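Long-range contacts in VESB protease (Vibrio cholerae, PDB 4LK4), which is a secreted trypsin-like protease of peptidase family S1, probably acting as a serine endopeptidase, with an Ig-like domain following the protease domain: residues Y50-A55 with I104-L109; A54-D59 with S98-D103; A138-T143 with Q196-G201. The protein carries 1 engineered substitution. All coordinates share one frame; numbering follows the deposited sequence.

Contact 1 (Y50-A55 with I104-L109); sequences YVLTAA and IAIVEL
Tyr-50 and Glu-108 face each other across two antiparallel strands, their side chains running alongside and pointing the same way. From CB, on the face shared with Leu-52 and Ile-106, the Tyr-50 chain turns with CG anti to the carbonyl carbon (chi1 -58°), which brings the ring back toward strand 105-109. CD1 meets the branch methyl CG2 of Ile-106 at 3.7 Å, and CE1 lies beside the aliphatic part of Glu-108, 3.9 Å from its CG. Ring and carboxylate planes stand almost perpendicular, 84° apart. At the tip, Tyr-50 OH bonds to a water 2.6 Å away in the ring plane, and that water donates to Glu-108 OE1. The same hydroxyl bonds to the backbone N of Gln-247, while the glutamate's OE2 reaches Ser-249 on strand 248-258 and Gln-87 on strand 82-91, and OE1 also meets Tyr-90. This buried carboxylate is thus held by several partners.

Farther along, paired backbone hydrogen bonds join Val-51 with Val-107, and Thr-53 with Ala-105. Around Leu-52 the same face is mainly apolar: its methyl CD1 is 3.8 Å from Ile-104 CD1 and also touches the end of Ile-106, and Ile-214 from strand 211-216 packs on Leu-52 and Ile-104. On the other face, Val-51 and Val-107 meet CB to CB at 4.0 Å, and Thr-53 CG2 touches Val-107 CG2. Thr-53 OG1, anti to its own N, bonds to Gly-42 O on strand 39-46.

Beyond the strand, Ala-55 curls over, placing CB 3.4 Å from Ile-104 O. Flanked by strands 39-46 and 82-91, the pair are neighbouring staves of the closed six-stranded antiparallel barrel that is the N-terminal half of the chymotrypsin fold.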
# COMPACT_ATOMS: atom_id res chain seq x y z
N TYR A 50 -1.59 3.71 10.16
CA TYR A 50 -1.23 3.09 8.89
C TYR A 50 -1.76 1.69 8.69
O TYR A 50 -1.70 0.85 9.58
CB TYR A 50 0.27 3.07 8.74
CG TYR A 50 0.89 4.44 8.81
CD1 TYR A 50 0.78 5.31 7.75
CD2 TYR A 50 1.61 4.85 9.95
CE1 TYR A 50 1.36 6.58 7.79
CE2 TYR A 50 2.19 6.12 10.00
CZ TYR A 50 2.06 6.97 8.92
OH TYR A 50 2.61 8.23 8.93
N VAL A 51 -2.23 1.46 7.47
CA VAL A 51 -2.73 0.19 7.02
C VAL A 51 -1.97 -0.25 5.77
O VAL A 51 -1.67 0.56 4.89
CB VAL A 51 -4.19 0.37 6.64
CG1 VAL A 51 -4.71 -0.84 5.88
CG2 VAL A 51 -5.01 0.63 7.90
N LEU A 52 -1.65 -1.53 5.70
CA LEU A 52 -0.92 -2.12 4.58
C LEU A 52 -1.91 -2.86 3.73
O LEU A 52 -2.79 -3.58 4.25
CB LEU A 52 0.09 -3.13 5.11
CG LEU A 52 0.90 -3.90 4.08
CD1 LEU A 52 1.67 -2.97 3.16
CD2 LEU A 52 1.85 -4.89 4.76
N THR A 53 -1.81 -2.68 2.42
CA THR A 53 -2.76 -3.28 1.50
C THR A 53 -2.14 -3.36 0.12
O THR A 53 -0.95 -3.13 -0.03
CB THR A 53 -4.08 -2.48 1.49
OG1 THR A 53 -5.09 -3.26 0.84
CG2 THR A 53 -3.94 -1.21 0.73
N ALA A 54 -2.93 -3.68 -0.89
CA ALA A 54 -2.46 -3.88 -2.25
C ALA A 54 -2.67 -2.59 -3.04
O ALA A 54 -3.66 -1.90 -2.81
CB ALA A 54 -3.23 -5.03 -2.89
N ALA A 55 -1.77 -2.22 -3.95
CA ALA A 55 -1.99 -0.96 -4.70
C ALA A 55 -3.17 -1.03 -5.65
O ALA A 55 -3.88 -0.04 -5.83
CB ALA A 55 -0.76 -0.53 -5.46
N ILE A 104 1.68 -2.82 -3.96
CA ILE A 104 1.64 -2.53 -2.56
C ILE A 104 1.29 -1.08 -2.33
O ILE A 104 1.65 -0.22 -3.13
CB ILE A 104 2.98 -2.89 -1.92
CG1 ILE A 104 2.91 -2.76 -0.39
CG2 ILE A 104 4.10 -2.03 -2.50
CD1 ILE A 104 4.11 -3.32 0.32
N ALA A 105 0.59 -0.83 -1.22
CA ALA A 105 0.13 0.50 -0.87
C ALA A 105 -0.02 0.67 0.63
O ALA A 105 -0.25 -0.27 1.33
CB ALA A 105 -1.21 0.79 -1.55
N ILE A 106 0.07 1.92 1.08
CA ILE A 106 -0.18 2.28 2.47
C ILE A 106 -1.39 3.20 2.51
O ILE A 106 -1.49 4.13 1.72
CB ILE A 106 1.01 3.06 3.09
CG1 ILE A 106 2.24 2.16 3.21
CG2 ILE A 106 0.66 3.67 4.44
CD1 ILE A 106 2.01 0.93 4.05
N VAL A 107 -2.31 2.93 3.43
CA VAL A 107 -3.38 3.86 3.70
C VAL A 107 -3.05 4.57 4.99
O VAL A 107 -2.88 3.93 6.02
CB VAL A 107 -4.74 3.14 3.80
CG1 VAL A 107 -5.86 4.16 3.96
CG2 VAL A 107 -4.97 2.28 2.56
N GLU A 108 -2.89 5.89 4.92
CA GLU A 108 -2.71 6.74 6.06
C GLU A 108 -4.11 7.14 6.50
O GLU A 108 -4.89 7.59 5.67
CB GLU A 108 -1.91 7.94 5.63
CG GLU A 108 -1.58 8.92 6.73
CD GLU A 108 -0.97 10.20 6.21
OE1 GLU A 108 0.19 10.15 5.74
OE2 GLU A 108 -1.66 11.26 6.28
N LEU A 109 -4.42 6.97 7.77
CA LEU A 109 -5.76 7.15 8.30
C LEU A 109 -5.94 8.52 8.90
O LEU A 109 -4.98 9.10 9.37
CB LEU A 109 -5.99 6.14 9.40
CG LEU A 109 -5.90 4.69 8.96
CD1 LEU A 109 -6.41 3.79 10.08
CD2 LEU A 109 -6.71 4.46 7.70
O HOH W 1 2.80 9.40 6.59

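Contact 2 (A54-D59 with S98-D103); sequences AAHCFD and SNLLND
His-56 and Asp-103 hold each other side chain to side chain in the arrangement of the histidine and aspartate of the S1-family catalytic triad, places they probably fill here, with His-56 in the family's Ala-Ala-His-Cys sequence. The tight part is the carboxylate, which takes hold of the histidine at two points. Asp-103 OD2 accepts from His-56 ND1 at 2.7 Å, on its syn side, with the oxygen nearly in the imidazole plane. OD1 uses its syn lone pair for the backbone N of His-56, at 2.8 Å. Gripped by ring and backbone together, the imidazole is fixed in its rotation, although ring and carboxylate planes are turned 38° apart. His-56 CG sits between its own N and carbonyl carbon (chi1 83°), which brings the ring alongside the acid. The methyl groups of Ala-54 and Ala-55 border the carboxylate, with Ala-55 CB 3.6 Å from Asp-103 OD1.

Leu-100 makes the looser side. It is partly exposed, and only its two methyls take part: CD2 rests 3.7 Å from His-56 CB, while CD1 lies over one face of the imidazole. Both Leu-100 and His-56 also touch Tyr-95. Farther out, at the solvent, Asp-59 turns to Arg-91 in a salt bridge. Back at the buried end, Asp-103 OD2 also hydrogen-bonds to the hydroxyl OG of Ser-216.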
# COMPACT_ATOMS: atom_id res chain seq x y z
N ALA A 54 -2.93 -3.68 -0.89
CA ALA A 54 -2.46 -3.88 -2.25
C ALA A 54 -2.67 -2.59 -3.04
O ALA A 54 -3.66 -1.90 -2.81
CB ALA A 54 -3.23 -5.03 -2.89
N ALA A 55 -1.77 -2.22 -3.95
CA ALA A 55 -1.99 -0.96 -4.70
C ALA A 55 -3.17 -1.03 -5.65
O ALA A 55 -3.88 -0.04 -5.83
CB ALA A 55 -0.76 -0.53 -5.46
N HIS A 56 -3.40 -2.17 -6.27
CA HIS A 56 -4.46 -2.19 -7.27
C HIS A 56 -5.88 -2.03 -6.70
O HIS A 56 -6.79 -1.72 -7.43
CB HIS A 56 -4.37 -3.42 -8.16
CG HIS A 56 -5.00 -4.62 -7.58
ND1 HIS A 56 -4.28 -5.57 -6.88
CD2 HIS A 56 -6.28 -5.06 -7.60
CE1 HIS A 56 -5.09 -6.53 -6.50
NE2 HIS A 56 -6.31 -6.24 -6.92
N CYS A 57 -6.07 -2.22 -5.40
CA CYS A 57 -7.33 -1.86 -4.72
C CYS A 57 -7.73 -0.40 -4.98
O CYS A 57 -8.90 -0.03 -4.81
CB CYS A 57 -7.19 -2.06 -3.21
SG CYS A 57 -6.96 -3.79 -2.74
N PHE A 58 -6.77 0.44 -5.36
CA PHE A 58 -7.05 1.85 -5.58
C PHE A 58 -6.88 2.30 -7.02
O PHE A 58 -6.87 3.48 -7.26
CB PHE A 58 -6.21 2.70 -4.64
CG PHE A 58 -6.31 2.28 -3.21
CD1 PHE A 58 -7.44 2.55 -2.50
CD2 PHE A 58 -5.29 1.61 -2.61
CE1 PHE A 58 -7.56 2.16 -1.20
CE2 PHE A 58 -5.41 1.20 -1.31
CZ PHE A 58 -6.56 1.46 -0.61
N ASP A 59 -6.80 1.38 -7.98
CA ASP A 59 -6.70 1.78 -9.41
C ASP A 59 -7.74 2.86 -9.73
O ASP A 59 -7.44 3.84 -10.44
CB ASP A 59 -6.90 0.59 -10.37
CG ASP A 59 -5.70 -0.37 -10.43
OD1 ASP A 59 -4.54 0.05 -10.22
OD2 ASP A 59 -5.92 -1.57 -10.74
N SER A 98 -0.53 -3.39 -15.33
CA SER A 98 -0.72 -4.41 -16.38
C SER A 98 -0.47 -5.81 -15.82
O SER A 98 -1.32 -6.69 -15.96
CB SER A 98 0.12 -4.15 -17.64
OG SER A 98 1.35 -3.58 -17.29
N ASN A 99 0.66 -6.00 -15.15
CA ASN A 99 1.02 -7.30 -14.57
C ASN A 99 1.15 -7.26 -13.04
O ASN A 99 1.67 -8.19 -12.42
CB ASN A 99 2.30 -7.80 -15.21
CG ASN A 99 3.46 -6.82 -15.05
OD1 ASN A 99 3.42 -5.86 -14.25
ND2 ASN A 99 4.52 -7.06 -15.83
N LEU A 100 0.67 -6.18 -12.45
CA LEU A 100 0.61 -6.01 -11.01
C LEU A 100 1.91 -6.25 -10.24
O LEU A 100 1.87 -6.70 -9.10
CB LEU A 100 -0.49 -6.88 -10.43
CG LEU A 100 -1.94 -6.68 -10.89
CD1 LEU A 100 -2.84 -7.62 -10.10
CD2 LEU A 100 -2.37 -5.25 -10.63
N LEU A 101 3.06 -5.94 -10.83
CA LEU A 101 4.27 -5.88 -10.02
C LEU A 101 4.28 -4.67 -9.07
O LEU A 101 3.70 -3.63 -9.35
CB LEU A 101 5.54 -5.87 -10.88
CG LEU A 101 5.75 -7.01 -11.88
CD1 LEU A 101 7.08 -6.81 -12.60
CD2 LEU A 101 5.71 -8.39 -11.25
N ASN A 102 4.95 -4.85 -7.95
CA ASN A 102 5.05 -3.89 -6.90
C ASN A 102 3.69 -3.46 -6.43
O ASN A 102 3.43 -2.29 -6.24
CB ASN A 102 5.90 -2.71 -7.33
CG ASN A 102 7.17 -3.15 -8.00
OD1 ASN A 102 7.96 -3.92 -7.43
ND2 ASN A 102 7.38 -2.70 -9.22
N ASP A 103 2.83 -4.46 -6.23
CA ASP A 103 1.45 -4.23 -5.89
C ASP A 103 1.34 -4.03 -4.40
O ASP A 103 0.99 -4.92 -3.66
CB ASP A 103 0.60 -5.42 -6.33
CG ASP A 103 -0.90 -5.16 -6.24
OD1 ASP A 103 -1.31 -3.99 -6.10
OD2 ASP A 103 -1.66 -6.15 -6.31

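Contact 3 (A138-T143 with Q196-G201); sequences AGWGIT and QGDAGG. Engineered in segment 196-201: Ala-199 (natural residue Ser).
Trp-140 meets Asp-198 at the edge of its indole: OD2 lies in the ring plane, 3.7 Å from CE3, and the carboxylate stands at 80° to the ring. The Trp-140 side chain also touches Ala-72 and Leu-75, and NE1 bonds to Tyr-73 O. The carboxylate has a flat side in use too. The backbone N of Trp-140 comes down on Asp-198 OD2 from above its plane, in a fairly long but straight bond of 3.3 Å (160° at the hydrogen). The same oxygen accepts from Gln-39 NE2, its stronger partner, so OD2 has two donors. Asp-198 CG lies between its own N and carbonyl carbon (chi1 89°), which directs the acid at the turn made by Gly-139, Trp-140 and Gly-141.

Asp-198 directly precedes position 199, where the engineered Ala-199 replaces the natural serine, the nucleophile's place in the trypsin family. In chymotrypsinogen the equivalent aspartate pairs with a histidine of the N-terminal barrel, whereas in active enzymes it binds the new N-terminus. The bond to Gln-39 is consistent with a zymogen-like arrangement, as is the lack of order in the loops just after Thr-143 and just before Gln-196.

The third flat group is the Gln-196 amide, brought back over its own backbone by a bend at chi2. Its OE1 accepts Asp-198 N at 2.9 Å and lies 3.9 Å from Gly-141 CA. Gln-196 NE2 donates to a water at 2.9 Å, which also lies within donating distance of Ala-138 O and Asp-198 OD1. The backbones touch, Gly-141 CA to Gly-197 CA 4.0 Å, though Gly-197 is poorly ordered. Toward solvent, Thr-143 OG1 donates to Gly-141 O at 2.9 Å.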
# COMPACT_ATOMS: atom_id res chain seq x y z
N ALA A 138 -6.21 -14.53 5.04
CA ALA A 138 -7.45 -14.15 5.68
C ALA A 138 -8.14 -13.05 4.90
O ALA A 138 -7.49 -12.17 4.34
CB ALA A 138 -7.21 -13.72 7.12
N GLY A 139 -9.46 -13.12 4.85
CA GLY A 139 -10.24 -12.09 4.20
C GLY A 139 -11.65 -12.57 3.95
O GLY A 139 -11.99 -13.72 4.28
N TRP A 140 -12.43 -11.71 3.30
CA TRP A 140 -13.84 -11.98 3.05
C TRP A 140 -14.12 -12.74 1.72
O TRP A 140 -15.15 -13.47 1.57
CB TRP A 140 -14.65 -10.71 3.20
CG TRP A 140 -14.76 -10.27 4.67
CD1 TRP A 140 -15.79 -10.55 5.54
CD2 TRP A 140 -13.83 -9.47 5.40
NE1 TRP A 140 -15.52 -9.99 6.77
CE2 TRP A 140 -14.33 -9.32 6.70
CE3 TRP A 140 -12.59 -8.89 5.08
CZ2 TRP A 140 -13.65 -8.61 7.69
CZ3 TRP A 140 -11.92 -8.16 6.08
CH2 TRP A 140 -12.45 -8.03 7.36
N GLY A 141 -13.17 -12.72 0.81
CA GLY A 141 -13.38 -13.45 -0.47
C GLY A 141 -13.24 -14.97 -0.52
O GLY A 141 -13.50 -15.57 -1.58
N ILE A 142 -12.82 -15.63 0.57
CA ILE A 142 -12.20 -16.96 0.41
C ILE A 142 -13.20 -18.06 0.01
O ILE A 142 -14.25 -18.17 0.61
CB ILE A 142 -11.35 -17.34 1.63
CG1 ILE A 142 -10.26 -16.26 1.79
CG2 ILE A 142 -10.73 -18.72 1.44
CD1 ILE A 142 -9.45 -16.36 3.06
N THR A 143 -12.83 -18.85 -1.00
CA THR A 143 -13.75 -19.66 -1.83
C THR A 143 -13.21 -21.09 -2.11
O THR A 143 -12.24 -21.28 -2.86
CB THR A 143 -14.08 -18.92 -3.18
OG1 THR A 143 -14.81 -17.73 -2.90
CG2 THR A 143 -14.92 -19.76 -4.12
N GLN A 196 -10.43 -17.38 -4.06
CA GLN A 196 -10.09 -16.03 -3.58
C GLN A 196 -10.70 -14.87 -4.35
O GLN A 196 -10.54 -14.76 -5.56
CB GLN A 196 -8.58 -15.77 -3.57
CG GLN A 196 -8.18 -14.38 -3.06
CD GLN A 196 -8.57 -14.11 -1.59
OE1 GLN A 196 -9.61 -13.48 -1.30
NE2 GLN A 196 -7.69 -14.53 -0.66
N GLY A 197 -11.32 -13.96 -3.59
CA GLY A 197 -12.03 -12.80 -4.15
C GLY A 197 -11.61 -11.41 -3.69
O GLY A 197 -11.93 -10.46 -4.39
N ASP A 198 -10.94 -11.25 -2.53
CA ASP A 198 -10.55 -9.90 -2.02
C ASP A 198 -9.02 -9.70 -1.77
O ASP A 198 -8.39 -10.16 -0.75
CB ASP A 198 -11.48 -9.37 -0.86
CG ASP A 198 -11.01 -9.77 0.55
OD1 ASP A 198 -10.22 -10.74 0.67
OD2 ASP A 198 -11.45 -9.13 1.54
N ALA A 199 -8.44 -8.98 -2.74
CA ALA A 199 -7.06 -8.52 -2.66
C ALA A 199 -6.79 -7.63 -1.45
O ALA A 199 -7.70 -7.09 -0.84
CB ALA A 199 -6.71 -7.78 -3.93
N GLY A 200 -5.51 -7.49 -1.13
CA GLY A 200 -5.05 -6.60 -0.09
C GLY A 200 -4.86 -7.23 1.29
O GLY A 200 -4.13 -6.70 2.14
N GLY A 201 -5.51 -8.36 1.53
CA GLY A 201 -5.45 -8.97 2.83
C GLY A 201 -4.14 -9.69 3.06
O GLY A 201 -3.38 -9.96 2.13
O HOH W 2 -7.94 -12.54 1.44

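All three contacts belong to the trypsin-like part of the chain. Contacts 1 and 2 start from the same stretch and share Ala-54 and Ala-55: strand 50-53 runs into one loop of contact 2 and the other loop leads into strand 105-109, their centres about 12 Å apart. Phe-58 packs back on Thr-53 and Val-107 of contact 1. Contact 3 comes later in the chain, at the second barrel, with its centre about 16 Å from that of contact 1 and 15 Å from that of contact 2. The halves meet where His-56 CE1 lies 3.3 Å from CB of the engineered Ala-199, which places the probable active site in the cleft between the barrels.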